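Local coordinates for apoptosis regulator Bcl-2 homolog (Fowlpox virus, PDB 5TZP), which inhibits host cell apoptosis by sequestering and inactivating proapoptotic Bcl-2 proteins, among them BAX and BAK1, at residues 19-31 / 39-53. Numbering follows the deposited sequence.
Sequences ALNMIQNYIIEYN and FVIDSISYDVLKAAC. With EDO (1,2-ethanediol), chain E; SO4 (sulfate ion), chain O.
Glu29 OE2 takes a hydrogen bond from Tyr46 OH (2.7 Å) and a second from the backbone N of Arg36, in the connection between the two helices. The Tyr46 hydroxyl comes from above the carboxylate plane, 36° out of it. Lys50 NZ meets the other oxygen, Glu29 OE1, on its syn side, 26° out of the carboxylate plane, in a salt bridge of 2.7 Å, so both carboxylate oxygens are held, which should restrict the rotation of the group. These bonds tie together the first two helices of the all-helical Bcl-2 fold, 14-32 and 43-68, whose segments 19-31 and 43-53 cross at -50°, their axes 10.8 Å apart at closest approach.

Between the helices the packing is knobs-into-holes in both directions. Tyr46 fits among Met22, Asn25, Tyr26 and Glu29, and Tyr26 among Tyr46, Leu49, Lys50 and Cys53. With CG anti to the backbone N and bends at chi2 and chi3, Met22 brings its sulfur to the edge of the Tyr46 ring, a Met-aromatic contact with Met22 SD 3.6 Å from Tyr46 CD1. Leu49 CD2 lies 3.9 Å from Met22 CG, the two side chains running past each other in opposite directions.

The loop before helix 43-68 adds Val40, whose CG1 rests against Asn25 CB; Asn25 OD1 is bonded to Arg36. Farther along, Cys53 SG approaches the Tyr26 ring obliquely, and water 1 joins Tyr26 OH (2.6 Å) to Lys50 O, to which it donates.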
ATOM      1  N   ALA A  19      -9.845  -3.501   6.468  1.00 12.70           N
ATOM      2  CA  ALA A  19      -8.533  -3.124   5.920  1.00 10.89           C
ATOM      3  C   ALA A  19      -8.033  -4.126   4.885  1.00 12.06           C
ATOM      4  O   ALA A  19      -7.644  -3.770   3.767  1.00 11.48           O
ATOM      5  CB  ALA A  19      -7.518  -2.979   7.048  1.00 12.91           C
ATOM      6  N   LEU A  20      -7.984  -5.403   5.278  1.00 12.35           N
ATOM      7  CA  LEU A  20      -7.401  -6.435   4.421  1.00 12.78           C
ATOM      8  C   LEU A  20      -8.123  -6.534   3.096  1.00 11.17           C
ATOM      9  O   LEU A  20      -7.506  -6.652   2.068  1.00 11.86           O
ATOM     10  CB  LEU A  20      -7.416  -7.773   5.155  1.00 13.69           C
ATOM     11  CG  LEU A  20      -6.913  -8.958   4.307  1.00 13.43           C
ATOM     12  CD1 LEU A  20      -5.446  -8.761   3.988  1.00 18.96           C
ATOM     13  CD2 LEU A  20      -7.134 -10.264   5.013  1.00 22.43           C
ATOM     14  N   ASN A  21      -9.458  -6.557   3.119  1.00 11.14           N
ATOM     15  CA  ASN A  21     -10.210  -6.804   1.884  1.00 14.28           C
ATOM     16  C   ASN A  21      -9.972  -5.706   0.843  1.00 11.11           C
ATOM     17  O   ASN A  21      -9.907  -5.982  -0.336  1.00 12.37           O
ATOM     18  CB  ASN A  21     -11.692  -6.932   2.230  1.00 16.79           C
ATOM     19  CG  ASN A  21     -12.527  -7.340   1.076  1.00 31.11           C
ATOM     20  OD1 ASN A  21     -13.264  -6.518   0.568  1.00 28.09           O
ATOM     21  ND2 ASN A  21     -12.421  -8.595   0.640  1.00 30.14           N
ATOM     22  N   MET A  22      -9.840  -4.444   1.275  1.00 10.72           N
ATOM     23  CA  MET A  22      -9.531  -3.357   0.358  1.00 10.16           C
ATOM     24  C   MET A  22      -8.151  -3.513  -0.237  1.00 10.94           C
ATOM     25  O   MET A  22      -7.965  -3.453  -1.452  1.00 10.37           O
ATOM     26  CB  MET A  22      -9.614  -2.073   1.152  1.00 10.81           C
ATOM     27  CG  MET A  22      -9.356  -0.852   0.313  1.00 10.36           C
ATOM     28  SD  MET A  22     -10.692  -0.430  -0.831  1.00 13.82           S
ATOM     29  CE  MET A  22     -11.771   0.556   0.177  1.00 14.23           C
ATOM     30  N   ILE A  23      -7.153  -3.731   0.611  1.00 10.05           N
ATOM     31  CA  ILE A  23      -5.773  -3.829   0.152  1.00  9.82           C
ATOM     32  C   ILE A  23      -5.593  -5.016  -0.794  1.00  9.43           C
ATOM     33  O   ILE A  23      -4.997  -4.899  -1.880  1.00 10.60           O
ATOM     34  CB  ILE A  23      -4.854  -3.952   1.369  1.00  9.77           C
ATOM     35  CG1 ILE A  23      -4.878  -2.671   2.204  1.00  8.92           C
ATOM     36  CG2 ILE A  23      -3.421  -4.282   0.888  1.00 10.63           C
ATOM     37  CD1 ILE A  23      -4.346  -2.790   3.596  1.00 10.04           C
ATOM     38  N   GLN A  24      -6.067  -6.188  -0.380  1.00 10.12           N
ATOM     39  CA  GLN A  24      -5.847  -7.400  -1.174  1.00  9.88           C
ATOM     40  C   GLN A  24      -6.584  -7.340  -2.502  1.00 10.22           C
ATOM     41  O   GLN A  24      -6.025  -7.691  -3.544  1.00 10.76           O
ATOM     42  CB  GLN A  24      -6.237  -8.631  -0.377  1.00 11.04           C
ATOM     43  CG  GLN A  24      -5.727  -9.923  -1.022  1.00 12.41           C
ATOM     44  CD  GLN A  24      -5.780 -11.125  -0.165  1.00 16.79           C
ATOM     45  OE1 GLN A  24      -6.346 -11.100   0.916  1.00 20.98           O
ATOM     46  NE2 GLN A  24      -5.294 -12.229  -0.659  1.00 17.41           N
ATOM     47  N   ASN A  25      -7.824  -6.808  -2.531  1.00 10.98           N
ATOM     48  CA  ASN A  25      -8.511  -6.649  -3.823  1.00 11.90           C
ATOM     49  C   ASN A  25      -7.741  -5.704  -4.736  1.00 10.70           C
ATOM     50  O   ASN A  25      -7.661  -5.980  -5.939  1.00 11.05           O
ATOM     51  CB  ASN A  25      -9.963  -6.255  -3.613  1.00 11.40           C
ATOM     52  CG  ASN A  25     -10.798  -7.463  -3.402  1.00 14.60           C
ATOM     53  OD1 ASN A  25     -10.988  -8.238  -4.308  1.00 14.66           O
ATOM     54  ND2 ASN A  25     -11.332  -7.615  -2.203  1.00 15.57           N
ATOM     55  N   TYR A  26      -7.186  -4.586  -4.230  1.00 10.18           N
ATOM     56  CA  TYR A  26      -6.406  -3.696  -5.091  1.00  9.73           C
ATOM     57  C   TYR A  26      -5.202  -4.444  -5.661  1.00  9.65           C
ATOM     58  O   TYR A  26      -4.916  -4.375  -6.862  1.00  9.98           O
ATOM     59  CB  TYR A  26      -6.007  -2.399  -4.373  1.00 10.67           C
ATOM     60  CG  TYR A  26      -5.102  -1.591  -5.261  1.00 10.07           C
ATOM     61  CD1 TYR A  26      -5.568  -1.072  -6.436  1.00 12.15           C
ATOM     62  CD2 TYR A  26      -3.776  -1.532  -5.017  1.00 12.84           C
ATOM     63  CE1 TYR A  26      -4.702  -0.417  -7.353  1.00 11.73           C
ATOM     64  CE2 TYR A  26      -2.925  -0.907  -5.933  1.00 11.00           C
ATOM     65  CZ  TYR A  26      -3.404  -0.399  -7.051  1.00 11.00           C
ATOM     66  OH  TYR A  26      -2.561   0.177  -7.991  1.00 14.81           O
ATOM     67  N   ILE A  27      -4.468  -5.178  -4.820  1.00  8.66           N
ATOM     68  CA  ILE A  27      -3.267  -5.859  -5.300  1.00  9.58           C
ATOM     69  C   ILE A  27      -3.660  -6.909  -6.337  1.00 10.66           C
ATOM     70  O   ILE A  27      -2.997  -7.069  -7.379  1.00 10.45           O
ATOM     71  CB  ILE A  27      -2.479  -6.443  -4.128  1.00  9.46           C
ATOM     72  CG1 ILE A  27      -1.876  -5.285  -3.333  1.00 11.28           C
ATOM     73  CG2 ILE A  27      -1.358  -7.347  -4.635  1.00 12.96           C
ATOM     74  CD1 ILE A  27      -1.136  -5.669  -2.075  1.00 14.16           C
ATOM     75  N   ILE A  28      -4.779  -7.613  -6.140  1.00 10.78           N
ATOM     76  CA  ILE A  28      -5.281  -8.548  -7.164  1.00 10.77           C
ATOM     77  C   ILE A  28      -5.582  -7.812  -8.473  1.00 11.28           C
ATOM     78  O   ILE A  28      -5.208  -8.295  -9.549  1.00 11.95           O
ATOM     79  CB  ILE A  28      -6.488  -9.293  -6.597  1.00 12.37           C
ATOM     80  CG1 ILE A  28      -6.034 -10.267  -5.490  1.00 12.20           C
ATOM     81  CG2 ILE A  28      -7.169 -10.060  -7.755  1.00 13.01           C
ATOM     82  CD1 ILE A  28      -7.188 -10.757  -4.699  1.00 16.44           C
ATOM     83  N   GLU A  29      -6.262  -6.679  -8.403  1.00 10.46           N
ATOM     84  CA  GLU A  29      -6.556  -5.928  -9.617  1.00 10.71           C
ATOM     85  C   GLU A  29      -5.269  -5.510 -10.342  1.00 10.19           C
ATOM     86  O   GLU A  29      -5.142  -5.628 -11.575  1.00 11.15           O
ATOM     87  CB  GLU A  29      -7.470  -4.737  -9.340  1.00 10.84           C
ATOM     88  CG  GLU A  29      -7.684  -3.887 -10.634  1.00 12.96           C
ATOM     89  CD  GLU A  29      -8.815  -2.954 -10.616  1.00 13.07           C
ATOM     90  OE1 GLU A  29      -8.912  -2.205 -11.609  1.00 14.70           O
ATOM     91  OE2 GLU A  29      -9.709  -2.995  -9.738  1.00 14.85           O
ATOM     92  N   TYR A  30      -4.311  -4.998  -9.594  1.00 10.73           N
ATOM     93  CA  TYR A  30      -3.056  -4.532 -10.176  1.00 10.15           C
ATOM     94  C   TYR A  30      -2.364  -5.672 -10.900  1.00 11.90           C
ATOM     95  O   TYR A  30      -1.821  -5.494 -11.998  1.00 11.74           O
ATOM     96  CB  TYR A  30      -2.191  -3.946  -9.073  1.00 11.23           C
ATOM     97  CG  TYR A  30      -0.920  -3.407  -9.634  1.00 10.29           C
ATOM     98  CD1 TYR A  30      -0.861  -2.123 -10.232  1.00 11.99           C
ATOM     99  CD2 TYR A  30       0.251  -4.136  -9.633  1.00 11.74           C
ATOM    100  CE1 TYR A  30       0.333  -1.706 -10.838  1.00 12.85           C
ATOM    101  CE2 TYR A  30       1.388  -3.704 -10.188  1.00 12.84           C
ATOM    102  CZ  TYR A  30       1.459  -2.533 -10.830  1.00 13.24           C
ATOM    103  OH  TYR A  30       2.683  -2.192 -11.414  1.00 14.87           O
ATOM    104  N   ASN A  31      -2.362  -6.873 -10.302  1.00 11.45           N
ATOM    105  CA  ASN A  31      -1.657  -8.013 -10.877  1.00 12.84           C
ATOM    106  C   ASN A  31      -2.372  -8.606 -12.046  1.00 13.87           C
ATOM    107  O   ASN A  31      -1.734  -9.129 -13.023  1.00 18.87           O
ATOM    108  CB  ASN A  31      -1.438  -9.076  -9.842  1.00 12.75           C
ATOM    109  CG  ASN A  31      -0.152  -8.837  -9.145  1.00 13.90           C
ATOM    110  OD1 ASN A  31       0.945  -9.223  -9.619  1.00 15.78           O
ATOM    111  ND2 ASN A  31      -0.237  -8.151  -8.073  1.00 13.66           N
ATOM    112  N   PHE A  39     -15.906  -6.233  -5.388  1.00 18.90           N
ATOM    113  CA  PHE A  39     -15.670  -7.152  -4.310  1.00 15.65           C
ATOM    114  C   PHE A  39     -15.420  -6.469  -3.001  1.00 17.23           C
ATOM    115  O   PHE A  39     -15.189  -7.146  -2.002  1.00 20.03           O
ATOM    116  CB  PHE A  39     -14.516  -8.119  -4.634  1.00 19.14           C
ATOM    117  CG  PHE A  39     -14.811  -8.974  -5.823  1.00 19.02           C
ATOM    118  CD1 PHE A  39     -15.650 -10.076  -5.727  1.00 25.49           C
ATOM    119  CD2 PHE A  39     -14.348  -8.647  -7.070  1.00 23.23           C
ATOM    120  CE1 PHE A  39     -15.948 -10.848  -6.818  1.00 32.03           C
ATOM    121  CE2 PHE A  39     -14.635  -9.410  -8.165  1.00 27.53           C
ATOM    122  CZ  PHE A  39     -15.454 -10.527  -8.043  1.00 25.90           C
ATOM    123  N   VAL A  40     -15.411  -5.154  -2.970  1.00 14.69           N
ATOM    124  CA  VAL A  40     -15.216  -4.382  -1.733  1.00 13.68           C
ATOM    125  C   VAL A  40     -16.501  -3.674  -1.337  1.00 18.27           C
ATOM    126  O   VAL A  40     -17.373  -3.465  -2.151  1.00 21.49           O
ATOM    127  CB  VAL A  40     -14.039  -3.388  -1.846  1.00 16.94           C
ATOM    128  CG1 VAL A  40     -12.755  -4.068  -2.252  1.00 15.36           C
ATOM    129  CG2 VAL A  40     -14.345  -2.266  -2.782  1.00 18.20           C
ATOM    130  N   ILE A  41     -16.604  -3.302  -0.058  1.00 17.25           N
ATOM    131  CA  ILE A  41     -17.792  -2.595   0.385  1.00 17.90           C
ATOM    132  C   ILE A  41     -17.771  -1.140  -0.117  1.00 15.02           C
ATOM    133  O   ILE A  41     -18.765  -0.626  -0.637  1.00 19.76           O
ATOM    134  CB  ILE A  41     -17.905  -2.701   1.914  1.00 20.58           C
ATOM    135  CG1 ILE A  41     -18.137  -4.178   2.351  1.00 21.48           C
ATOM    136  CG2 ILE A  41     -19.000  -1.734   2.434  1.00 28.03           C
ATOM    137  CD1 ILE A  41     -18.052  -4.327   3.875  1.00 33.18           C
ATOM    138  N   ASP A  42     -16.637  -0.448   0.051  1.00 14.31           N
ATOM    139  CA  ASP A  42     -16.521   0.988  -0.180  1.00 13.62           C
ATOM    140  C   ASP A  42     -15.893   1.223  -1.552  1.00 10.97           C
ATOM    141  O   ASP A  42     -14.679   1.441  -1.699  1.00 11.24           O
ATOM    142  CB  ASP A  42     -15.720   1.621   0.963  1.00 15.01           C
ATOM    143  CG  ASP A  42     -15.702   3.129   0.870  1.00 11.91           C
ATOM    144  OD1 ASP A  42     -16.118   3.714  -0.148  1.00 13.03           O
ATOM    145  OD2 ASP A  42     -15.162   3.728   1.855  1.00 13.29           O
ATOM    146  N   SER A  43     -16.751   1.187  -2.578  1.00 12.82           N
ATOM    147  CA  SER A  43     -16.257   1.308  -3.954  0.50 13.14           C
ATOM    148  C   SER A  43     -15.726   2.710  -4.266  1.00 11.71           C
ATOM    149  O   SER A  43     -14.782   2.842  -5.027  1.00 11.69           O
ATOM    150  CB  SER A  43     -17.365   0.916  -4.937  0.50 17.05           C
ATOM    151  OG  SER A  43     -17.976  -0.312  -4.550  0.50 29.55           O
ATOM    152  N   ILE A  44     -16.315   3.736  -3.686  1.00 11.79           N
ATOM    153  CA  ILE A  44     -15.836   5.096  -3.927  1.00 11.89           C
ATOM    154  C   ILE A  44     -14.430   5.232  -3.399  1.00 10.62           C
ATOM    155  O   ILE A  44     -13.536   5.710  -4.109  1.00 11.19           O
ATOM    156  CB  ILE A  44     -16.771   6.130  -3.300  1.00 12.50           C
ATOM    157  CG1 ILE A  44     -18.073   6.171  -4.137  1.00 14.21           C
ATOM    158  CG2 ILE A  44     -16.170   7.522  -3.265  1.00 14.24           C
ATOM    159  CD1 ILE A  44     -19.161   7.115  -3.496  1.00 19.52           C
ATOM    160  N   SER A  45     -14.181   4.759  -2.187  1.00 10.14           N
ATOM    161  CA  SER A  45     -12.832   4.871  -1.664  1.00  9.87           C
ATOM    162  C   SER A  45     -11.845   3.950  -2.389  1.00  9.29           C
ATOM    163  O   SER A  45     -10.681   4.340  -2.549  1.00  8.95           O
ATOM    164  CB  SER A  45     -12.815   4.551  -0.176  1.00 10.31           C
ATOM    165  OG  SER A  45     -13.638   5.485   0.561  1.00 11.19           O
ATOM    166  N   TYR A  46     -12.319   2.787  -2.844  1.00  8.91           N
ATOM    167  CA  TYR A  46     -11.470   1.906  -3.668  1.00  9.41           C
ATOM    168  C   TYR A  46     -11.015   2.659  -4.888  1.00  8.75           C
ATOM    169  O   TYR A  46      -9.821   2.588  -5.253  1.00  9.34           O
ATOM    170  CB  TYR A  46     -12.266   0.651  -4.046  1.00 10.43           C
ATOM    171  CG  TYR A  46     -11.477  -0.320  -4.875  1.00  9.97           C
ATOM    172  CD1 TYR A  46     -10.620  -1.232  -4.293  1.00 12.89           C
ATOM    173  CD2 TYR A  46     -11.503  -0.237  -6.253  1.00 13.36           C
ATOM    174  CE1 TYR A  46      -9.902  -2.141  -5.073  1.00 12.75           C
ATOM    175  CE2 TYR A  46     -10.726  -1.109  -7.049  1.00 14.25           C
ATOM    176  CZ  TYR A  46      -9.965  -2.051  -6.421  1.00 11.43           C
ATOM    177  OH  TYR A  46      -9.195  -2.996  -7.092  1.00 12.78           O
ATOM    178  N   ASP A  47     -11.911   3.349  -5.581  1.00  9.42           N
ATOM    179  CA  ASP A  47     -11.507   4.048  -6.801  1.00 11.26           C
ATOM    180  C   ASP A  47     -10.523   5.152  -6.492  1.00  9.91           C
ATOM    181  O   ASP A  47      -9.598   5.391  -7.275  1.00 10.08           O
ATOM    182  CB  ASP A  47     -12.737   4.589  -7.515  1.00 11.63           C
ATOM    183  CG  ASP A  47     -13.438   3.557  -8.420  1.00 17.50           C
ATOM    184  OD1 ASP A  47     -12.817   2.499  -8.661  1.00 17.40           O
ATOM    185  OD2 ASP A  47     -14.565   3.933  -8.904  1.00 21.91           O
ATOM    186  N   VAL A  48     -10.663   5.808  -5.338  1.00  9.51           N
ATOM    187  CA  VAL A  48      -9.657   6.801  -4.938  1.00  9.73           C
ATOM    188  C   VAL A  48      -8.295   6.146  -4.702  1.00  8.40           C
ATOM    189  O   VAL A  48      -7.260   6.653  -5.168  1.00  9.59           O
ATOM    190  CB  VAL A  48     -10.119   7.600  -3.693  1.00  9.45           C
ATOM    191  CG1 VAL A  48      -8.992   8.541  -3.241  1.00 10.76           C
ATOM    192  CG2 VAL A  48     -11.365   8.412  -3.965  1.00 10.27           C
ATOM    193  N   LEU A  49      -8.279   5.048  -3.952  1.00  8.20           N
ATOM    194  CA  LEU A  49      -7.053   4.289  -3.714  1.00  8.69           C
ATOM    195  C   LEU A  49      -6.393   3.915  -5.034  1.00  8.89           C
ATOM    196  O   LEU A  49      -5.168   4.089  -5.214  1.00  9.52           O
ATOM    197  CB  LEU A  49      -7.385   3.063  -2.857  1.00  9.33           C
ATOM    198  CG  LEU A  49      -6.160   2.150  -2.573  1.00  9.04           C
ATOM    199  CD1 LEU A  49      -5.097   2.801  -1.740  1.00  9.00           C
ATOM    200  CD2 LEU A  49      -6.618   0.864  -1.916  1.00 11.20           C
ATOM    201  N   LYS A  50      -7.154   3.331  -5.941  1.00  8.84           N
ATOM    202  CA  LYS A  50      -6.616   2.859  -7.207  1.00 10.31           C
ATOM    203  C   LYS A  50      -5.988   3.998  -7.972  1.00  7.98           C
ATOM    204  O   LYS A  50      -4.878   3.904  -8.525  1.00 10.81           O
ATOM    205  CB  LYS A  50      -7.776   2.195  -7.979  1.00 13.43           C
ATOM    206  CG  LYS A  50      -7.462   1.884  -9.373  1.00 15.12           C
ATOM    207  CD  LYS A  50      -8.670   1.036 -10.042  1.00 20.18           C
ATOM    208  CE  LYS A  50      -8.735   1.135 -11.535  1.00 25.11           C
ATOM    209  NZ  LYS A  50      -9.899   0.329 -11.988  1.00 21.68           N
ATOM    210  N   ALA A  51      -6.675   5.125  -8.086  1.00  8.50           N
ATOM    211  CA  ALA A  51      -6.149   6.296  -8.831  1.00 11.26           C
ATOM    212  C   ALA A  51      -4.881   6.858  -8.177  1.00  9.72           C
ATOM    213  O   ALA A  51      -3.904   7.208  -8.859  1.00 10.17           O
ATOM    214  CB  ALA A  51      -7.197   7.382  -8.940  1.00 10.96           C
ATOM    215  N   ALA A  52      -4.858   6.878  -6.844  1.00  9.28           N
ATOM    216  CA  ALA A  52      -3.721   7.453  -6.110  1.00  9.09           C
ATOM    217  C   ALA A  52      -2.521   6.501  -6.260  1.00  9.46           C
ATOM    218  O   ALA A  52      -1.397   6.972  -6.507  1.00  9.70           O
ATOM    219  CB  ALA A  52      -4.079   7.632  -4.632  1.00 10.32           C
ATOM    220  N   CYS A  53      -2.728   5.188  -6.184  1.00  8.05           N
ATOM    221  CA  CYS A  53      -1.613   4.259  -6.372  1.00  8.70           C
ATOM    222  C   CYS A  53      -1.092   4.348  -7.778  1.00  9.82           C
ATOM    223  O   CYS A  53       0.137   4.272  -8.003  1.00  9.51           O
ATOM    224  CB  CYS A  53      -2.083   2.854  -6.029  1.00 10.04           C
ATOM    225  SG  CYS A  53      -2.347   2.568  -4.263  1.00 10.35           S
TER
HETATM  226  C1  EDO E 203     -13.382  -2.294   2.156  1.00 19.02           C
HETATM  227  O1  EDO E 203     -14.535  -1.442   1.795  1.00 17.28           O
HETATM  228  C2  EDO E 203     -13.887  -3.582   2.754  1.00 20.71           C
HETATM  229  O2  EDO E 203     -14.583  -4.344   1.731  1.00 20.38           O
HETATM  230  S   SO4 O 213      -4.671 -15.778   0.401  0.70 56.77           S
HETATM  231  O1  SO4 O 213      -3.472 -16.386  -0.227  0.70 39.81           O
HETATM  232  O2  SO4 O 213      -5.710 -16.824   0.666  0.70 40.89           O
HETATM  233  O3  SO4 O 213      -5.129 -14.800  -0.566  0.70 42.01           O
HETATM  234  O4  SO4 O 213      -4.341 -15.120   1.680  0.70 42.71           O
HETATM  235  O   HOH W   1      -3.692   1.646  -9.754  1.00 18.66           O